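Local atomic coordinates of transcription termination factor FttA (Methanosarcina mazei, PDB entry 2XR1), a protein that probably terminates transcription genome-wide as a zinc-dependent ribonuclease, cutting nascent RNA where it leaves RNA polymerase and degrading the released RNA. Residues Gly191-Gly196 and Ala630-Glu635; Cys213-Gly218 and Gln251-Leu256. All coordinates share one frame; numbering follows the deposited sequence.

Contact 1: Gly191-Gly196 and Ala630-Glu635; sequences GCKEVG and ALTNLE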
ATOM      1  N   GLY B 191       5.379   7.349 -11.498  1.00 30.96           N
ATOM      2  CA  GLY B 191       6.685   7.127 -12.101  1.00 30.44           C
ATOM      3  C   GLY B 191       6.926   5.684 -12.536  1.00 30.79           C
ATOM      4  O   GLY B 191       8.072   5.282 -12.792  1.00 29.14           O
ATOM      5  N   CYS B 192       5.840   4.921 -12.655  1.00 32.52           N
ATOM      6  CA  CYS B 192       5.935   3.513 -12.983  1.00 33.37           C
ATOM      7  C   CYS B 192       5.212   3.238 -14.283  1.00 34.67           C
ATOM      8  O   CYS B 192       4.047   3.602 -14.461  1.00 36.22           O
ATOM      9  CB  CYS B 192       5.420   2.650 -11.817  1.00 33.11           C
ATOM     10  SG  CYS B 192       6.546   2.791 -10.334  1.00 35.93           S
ATOM     11  N   LYS B 193       5.933   2.609 -15.203  1.00 34.45           N
ATOM     12  CA  LYS B 193       5.420   2.346 -16.556  1.00 36.08           C
ATOM     13  C   LYS B 193       5.059   3.654 -17.236  1.00 36.37           C
ATOM     14  O   LYS B 193       4.235   3.688 -18.140  1.00 38.57           O
ATOM     15  CB  LYS B 193       4.242   1.371 -16.529  1.00 37.38           C
ATOM     16  CG  LYS B 193       4.614  -0.052 -16.107  1.00 37.96           C
ATOM     17  CD  LYS B 193       3.371  -0.920 -16.059  1.00 42.68           C
ATOM     18  CE  LYS B 193       3.638  -2.411 -15.864  1.00 44.76           C
ATOM     19  NZ  LYS B 193       4.137  -2.725 -14.504  1.00 45.78           N
ATOM     20  N   GLU B 194       5.700   4.731 -16.775  1.00 34.73           N
ATOM     21  CA  GLU B 194       5.540   6.074 -17.348  1.00 35.27           C
ATOM     22  C   GLU B 194       6.823   6.869 -17.025  1.00 33.63           C
ATOM     23  O   GLU B 194       7.606   6.514 -16.163  1.00 31.30           O
ATOM     24  CB  GLU B 194       4.294   6.789 -16.806  1.00 35.18           C
ATOM     25  CG  GLU B 194       4.352   7.037 -15.298  1.00 34.57           C
ATOM     26  CD  GLU B 194       3.008   7.411 -14.618  1.00 36.54           C
ATOM     27  OE1 GLU B 194       1.905   7.466 -15.256  1.00 37.73           O
ATOM     28  OE2 GLU B 194       3.075   7.652 -13.397  1.00 34.98           O
ATOM     29  N   VAL B 195       7.046   7.914 -17.785  1.00 35.02           N
ATOM     30  CA  VAL B 195       8.001   8.943 -17.414  1.00 34.72           C
ATOM     31  C   VAL B 195       7.149  10.013 -16.828  1.00 35.26           C
ATOM     32  O   VAL B 195       6.098  10.312 -17.379  1.00 40.42           O
ATOM     33  CB  VAL B 195       8.713   9.491 -18.641  1.00 35.56           C
ATOM     34  CG1 VAL B 195       9.435  10.703 -18.278  1.00 36.74           C
ATOM     35  CG2 VAL B 195       9.680   8.422 -19.191  1.00 35.04           C
ATOM     36  N   GLY B 196       7.518  10.579 -15.707  1.00 33.65           N
ATOM     37  CA  GLY B 196       6.672  11.590 -15.112  1.00 33.65           C
ATOM     38  C   GLY B 196       6.170  11.199 -13.742  1.00 32.57           C
ATOM     39  O   GLY B 196       5.948  10.036 -13.478  1.00 31.01           O
ATOM     40  N   ALA B 630       9.121  -4.942 -13.324  1.00 34.42           N
ATOM     41  CA  ALA B 630       8.686  -3.544 -13.451  1.00 32.67           C
ATOM     42  C   ALA B 630       7.635  -3.203 -12.421  1.00 32.27           C
ATOM     43  O   ALA B 630       6.695  -3.982 -12.190  1.00 33.06           O
ATOM     44  CB  ALA B 630       8.154  -3.273 -14.811  1.00 32.63           C
ATOM     45  N   LEU B 631       7.794  -2.037 -11.793  1.00 30.71           N
ATOM     46  CA  LEU B 631       6.825  -1.599 -10.787  1.00 30.54           C
ATOM     47  C   LEU B 631       5.545  -1.069 -11.458  1.00 31.00           C
ATOM     48  O   LEU B 631       5.543  -0.742 -12.640  1.00 30.64           O
ATOM     49  CB  LEU B 631       7.432  -0.540  -9.879  1.00 29.53           C
ATOM     50  CG  LEU B 631       8.632  -0.944  -9.017  1.00 27.15           C
ATOM     51  CD1 LEU B 631       9.146   0.244  -8.212  1.00 21.50           C
ATOM     52  CD2 LEU B 631       8.239  -2.081  -8.089  1.00 28.58           C
ATOM     53  N   THR B 632       4.454  -1.058 -10.700  1.00 31.38           N
ATOM     54  CA  THR B 632       3.168  -0.531 -11.154  1.00 32.21           C
ATOM     55  C   THR B 632       2.737   0.530 -10.171  1.00 31.12           C
ATOM     56  O   THR B 632       2.905   0.353  -8.981  1.00 30.87           O
ATOM     57  CB  THR B 632       2.105  -1.658 -11.260  1.00 33.91           C
ATOM     58  OG1 THR B 632       2.397  -2.486 -12.385  1.00 36.67           O
ATOM     59  CG2 THR B 632       0.695  -1.128 -11.440  1.00 35.47           C
ATOM     60  N   ASN B 633       2.184   1.639 -10.648  1.00 30.98           N
ATOM     61  CA  ASN B 633       1.673   2.651  -9.709  1.00 30.53           C
ATOM     62  C   ASN B 633       0.653   2.007  -8.778  1.00 31.06           C
ATOM     63  O   ASN B 633      -0.211   1.321  -9.238  1.00 31.40           O
ATOM     64  CB  ASN B 633       1.043   3.839 -10.437  1.00 30.47           C
ATOM     65  CG  ASN B 633       2.060   4.667 -11.150  1.00 28.57           C
ATOM     66  OD1 ASN B 633       3.237   4.628 -10.801  1.00 28.48           O
ATOM     67  ND2 ASN B 633       1.643   5.426 -12.133  1.00 27.10           N
ATOM     68  N   LEU B 634       0.824   2.226  -7.483  1.00 30.73           N
ATOM     69  CA  LEU B 634      -0.078   1.788  -6.413  1.00 32.51           C
ATOM     70  C   LEU B 634       0.107   0.379  -5.921  1.00 32.84           C
ATOM     71  O   LEU B 634      -0.643  -0.033  -5.070  1.00 34.85           O
ATOM     72  CB  LEU B 634      -1.571   2.069  -6.690  1.00 34.16           C
ATOM     73  CG  LEU B 634      -1.963   3.536  -6.844  1.00 34.15           C
ATOM     74  CD1 LEU B 634      -3.398   3.622  -7.227  1.00 34.46           C
ATOM     75  CD2 LEU B 634      -1.683   4.333  -5.560  1.00 32.14           C
ATOM     76  N   GLU B 635       1.108  -0.330  -6.416  1.00 32.81           N
ATOM     77  CA  GLU B 635       1.545  -1.608  -5.860  1.00 33.70           C
ATOM     78  C   GLU B 635       2.616  -1.394  -4.803  1.00 33.03           C
ATOM     79  O   GLU B 635       3.311  -0.391  -4.814  1.00 33.59           O
ATOM     80  CB  GLU B 635       2.079  -2.516  -6.971  1.00 33.91           C
ATOM     81  CG  GLU B 635       1.012  -2.832  -8.039  1.00 38.05           C
ATOM     82  CD  GLU B 635       1.132  -4.227  -8.739  1.00 42.20           C
ATOM     83  OE1 GLU B 635       2.264  -4.620  -9.089  1.00 46.37           O
ATOM     84  OE2 GLU B 635       0.081  -4.917  -8.955  1.00 43.37           O
TER
HETATM   85  O   HOH W   1       7.845   0.547 -13.965  1.00 27.34           O
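Cys-192 and Thr-632 bring the two loops closest, with their CA atoms 5.2 Å apart, and no backbone-to-backbone hydrogen bond joins the segments. The loop 191-196 follows strand 185-190. Residues 630-635 leave strand 627-630 and turn back through a type II beta turn from Thr-632 to Glu-635.

The side chain of Lys-193 runs across to the other loop. It is extended as far as CE and then bends (chi4 70°). This brings NZ to Thr-632 OG1 at 2.8 Å and to Leu-631 O at 3.1 Å. The second bond comes from above the carbonyl plane. The same carbonyl also accepts from a water, which in turn accepts from Lys-193 N.

Asn-633 makes a second set of bonds, with Glu-194 and Cys-192. Its ND2 donates to Glu-194 OE2 at 2.9 Å. The donor lies above the carboxylate plane, and the amide and carboxylate planes are 55° apart. Gly-191 N takes the anti lone pair of OE2 at 3.0 Å, and Arg-197 adds a salt bridge to this oxygen. Asn-633 OD1 accepts a weak bond from Cys-192 N. Cys-192 SG packs on Leu-631 CB at 3.5 Å, and Phe-200 touches both residues.

From this turn, Asn-633 O and Glu-635 OE2 accept hydrogen bonds from Arg-638 of the second subunit. The contact thus joins the N- and C-terminal parts of the metallo-beta-lactamase domain next to the dimer interface. Three donors grip Glu-194 OE2, which should hold its carboxylate in place and probably keep it ionised.

Contact 2: Cys213-Gly218 and Gln251-Leu256; sequences CGVNVG and QGLVPL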
ATOM      1  N   CYS B 213       8.813  13.642  -5.602  1.00 30.51           N
ATOM      2  CA  CYS B 213       7.449  13.940  -5.779  1.00 31.61           C
ATOM      3  C   CYS B 213       7.256  14.848  -6.973  1.00 32.29           C
ATOM      4  O   CYS B 213       7.144  16.046  -6.797  1.00 33.01           O
ATOM      5  CB  CYS B 213       6.917  14.590  -4.547  1.00 32.96           C
ATOM      6  SG  CYS B 213       5.138  14.606  -4.603  1.00 37.40           S
ATOM      7  N   GLY B 214       7.169  14.259  -8.182  1.00 31.78           N
ATOM      8  CA  GLY B 214       7.268  15.016  -9.428  1.00 31.80           C
ATOM      9  C   GLY B 214       5.985  15.511 -10.033  1.00 33.42           C
ATOM     10  O   GLY B 214       4.914  15.122  -9.606  1.00 34.57           O
ATOM     11  N   VAL B 215       6.098  16.375 -11.040  1.00 33.95           N
ATOM     12  CA  VAL B 215       4.973  16.746 -11.881  1.00 36.20           C
ATOM     13  C   VAL B 215       4.864  15.754 -13.006  1.00 36.31           C
ATOM     14  O   VAL B 215       5.829  15.109 -13.334  1.00 34.81           O
ATOM     15  CB  VAL B 215       5.130  18.152 -12.528  1.00 37.71           C
ATOM     16  CG1 VAL B 215       5.165  19.218 -11.490  1.00 37.85           C
ATOM     17  CG2 VAL B 215       6.382  18.205 -13.380  1.00 37.41           C
ATOM     18  N   ASN B 216       3.698  15.638 -13.619  1.00 38.82           N
ATOM     19  CA  ASN B 216       3.583  14.799 -14.792  1.00 40.18           C
ATOM     20  C   ASN B 216       4.259  15.464 -16.004  1.00 42.12           C
ATOM     21  O   ASN B 216       4.343  16.704 -16.116  1.00 43.81           O
ATOM     22  CB  ASN B 216       2.110  14.486 -15.142  1.00 42.51           C
ATOM     23  CG  ASN B 216       1.960  13.171 -15.924  1.00 41.58           C
ATOM     24  OD1 ASN B 216       2.703  12.215 -15.691  1.00 40.43           O
ATOM     25  ND2 ASN B 216       1.028  13.125 -16.839  1.00 42.71           N
ATOM     26  N   VAL B 217       4.711  14.599 -16.903  1.00 42.64           N
ATOM     27  CA  VAL B 217       5.269  14.938 -18.203  1.00 43.90           C
ATOM     28  C   VAL B 217       4.401  14.169 -19.165  1.00 45.59           C
ATOM     29  O   VAL B 217       4.320  12.949 -19.052  1.00 44.64           O
ATOM     30  CB  VAL B 217       6.733  14.390 -18.346  1.00 42.19           C
ATOM     31  CG1 VAL B 217       7.233  14.507 -19.793  1.00 44.09           C
ATOM     32  CG2 VAL B 217       7.679  15.103 -17.398  1.00 41.24           C
ATOM     33  N   GLY B 218       3.752  14.855 -20.094  1.00 48.71           N
ATOM     34  CA  GLY B 218       2.880  14.190 -21.079  1.00 51.23           C
ATOM     35  C   GLY B 218       1.679  15.025 -21.485  1.00 55.05           C
ATOM     36  O   GLY B 218       1.723  16.270 -21.413  1.00 56.33           O
ATOM     37  N   GLN B 251      10.908  16.831  -8.372  1.00 27.76           N
ATOM     38  CA  GLN B 251      10.752  17.757  -7.249  1.00 28.03           C
ATOM     39  C   GLN B 251       9.529  18.682  -7.397  1.00 29.74           C
ATOM     40  O   GLN B 251       9.066  19.295  -6.431  1.00 30.55           O
ATOM     41  CB  GLN B 251      12.017  18.597  -7.056  1.00 27.84           C
ATOM     42  CG  GLN B 251      12.600  19.374  -8.310  1.00 28.29           C
ATOM     43  CD  GLN B 251      11.892  20.692  -8.626  1.00 30.45           C
ATOM     44  OE1 GLN B 251      10.959  21.106  -7.923  1.00 33.26           O
ATOM     45  NE2 GLN B 251      12.322  21.361  -9.684  1.00 31.90           N
ATOM     46  N   GLY B 252       8.984  18.766  -8.596  1.00 30.07           N
ATOM     47  CA  GLY B 252       8.002  19.793  -8.884  1.00 32.43           C
ATOM     48  C   GLY B 252       6.761  19.906  -8.010  1.00 33.24           C
ATOM     49  O   GLY B 252       6.170  20.963  -7.931  1.00 34.63           O
ATOM     50  N   LEU B 253       6.346  18.813  -7.378  1.00 32.55           N
ATOM     51  CA  LEU B 253       5.202  18.846  -6.490  1.00 33.63           C
ATOM     52  C   LEU B 253       5.590  18.702  -5.020  1.00 32.30           C
ATOM     53  O   LEU B 253       4.720  18.635  -4.146  1.00 33.99           O
ATOM     54  CB  LEU B 253       4.196  17.785  -6.882  1.00 34.52           C
ATOM     55  CG  LEU B 253       3.392  18.129  -8.157  1.00 37.00           C
ATOM     56  CD1 LEU B 253       2.501  16.959  -8.504  1.00 37.68           C
ATOM     57  CD2 LEU B 253       2.587  19.364  -7.992  1.00 38.72           C
ATOM     58  N   VAL B 254       6.872  18.768  -4.714  1.00 29.81           N
ATOM     59  CA  VAL B 254       7.258  18.777  -3.331  1.00 29.01           C
ATOM     60  C   VAL B 254       6.590  19.925  -2.565  1.00 32.04           C
ATOM     61  O   VAL B 254       6.203  19.734  -1.421  1.00 33.69           O
ATOM     62  CB  VAL B 254       8.767  18.819  -3.148  1.00 27.44           C
ATOM     63  CG1 VAL B 254       9.155  19.151  -1.644  1.00 24.77           C
ATOM     64  CG2 VAL B 254       9.352  17.498  -3.615  1.00 23.72           C
ATOM     65  N   PRO B 255       6.432  21.103  -3.177  1.00 33.41           N
ATOM     66  CA  PRO B 255       5.723  22.097  -2.426  1.00 36.05           C
ATOM     67  C   PRO B 255       4.254  21.769  -2.198  1.00 38.39           C
ATOM     68  O   PRO B 255       3.671  22.309  -1.265  1.00 41.49           O
ATOM     69  CB  PRO B 255       5.878  23.375  -3.277  1.00 37.37           C
ATOM     70  CG  PRO B 255       7.116  23.184  -3.993  1.00 35.50           C
ATOM     71  CD  PRO B 255       7.126  21.686  -4.328  1.00 33.60           C
ATOM     72  N   LEU B 256       3.640  20.925  -3.023  1.00 38.01           N
ATOM     73  CA  LEU B 256       2.240  20.559  -2.804  1.00 39.96           C
ATOM     74  C   LEU B 256       2.117  19.759  -1.505  1.00 40.18           C
ATOM     75  O   LEU B 256       1.128  19.858  -0.792  1.00 40.78           O
ATOM     76  CB  LEU B 256       1.734  19.714  -3.976  1.00 39.84           C
ATOM     77  CG  LEU B 256       0.244  19.399  -4.096  1.00 41.08           C
ATOM     78  CD1 LEU B 256      -0.590  20.643  -4.096  1.00 42.48           C
ATOM     79  CD2 LEU B 256       0.015  18.645  -5.336  1.00 37.33           C
TER
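The HxHxDH zinc motif, which ends at His-250, runs straight into the turn Gln-251 to Val-254, and Cys-213, Gly-214 and Val-215 lie against that turn. It is a type I beta turn, closed by a backbone bond from Val-254 N to Gln-251 O. Leu-253 is the N-cap of helix 254-259. Residues 213-218 belong to the loop that follows strand 208-211.

The CA atoms come closest at the two glycines, Gly-214 and Gly-252, 4.9 Å apart. One hydrogen bond crosses the contact. Leu-253 N donates to Cys-213 O at 2.9 Å, in the carbonyl plane, with an N-H...O angle of 145°.

Apolar contacts lie beside this bond. The CB of Leu-253 is directed at the other loop, with CG beside its backbone N (chi1 -74°). The nearest approach of this side chain is its CD1 branch, 3.2 Å from Gly-214 O. Its CB packs on Cys-213 SG, and its CG meets Val-215 CG1 at 3.9 Å. Val-215 CG1 also rests on the backbone of Gly-252, with CG1 to Gly-252 CA at 3.9 Å. At the start of the helix, Val-254 CG2 touches Cys-213 CB at 3.9 Å.

Backbone bonds extend the join into the motif itself: Cys-213 pairs with His-250, and Val-215 with Leu-248. Gly-252 O is bonded to Tyr-296 OH. All the touching residues are buried. A metal-binding loop between a strand and a helix, held against the loop after a neighbouring strand, is characteristic of the metallo-beta-lactamase fold.

The centres of contact 1 and contact 2 are about 15 Å apart, and along the chain contact 2 is nested inside the loop closed by contact 1. They meet where 191-196 runs beside 213-218: Gly-196 CA is 4.1 Å from Asn-216 OD1, and Val-195 O is 4.2 Å from Val-217 CB. Arg-197, the salt-bridge partner in contact 1, also reaches contact 2, where its backbone is bonded to Val-215. Both contacts lie near the two-zinc site. Gly-191 and Gly-214, measured at their CA atoms, are each about 9 Å from a zinc ion. Like contact 2, contact 1 has a backbone bond to a zinc ligand, from Gly-191 to His-607.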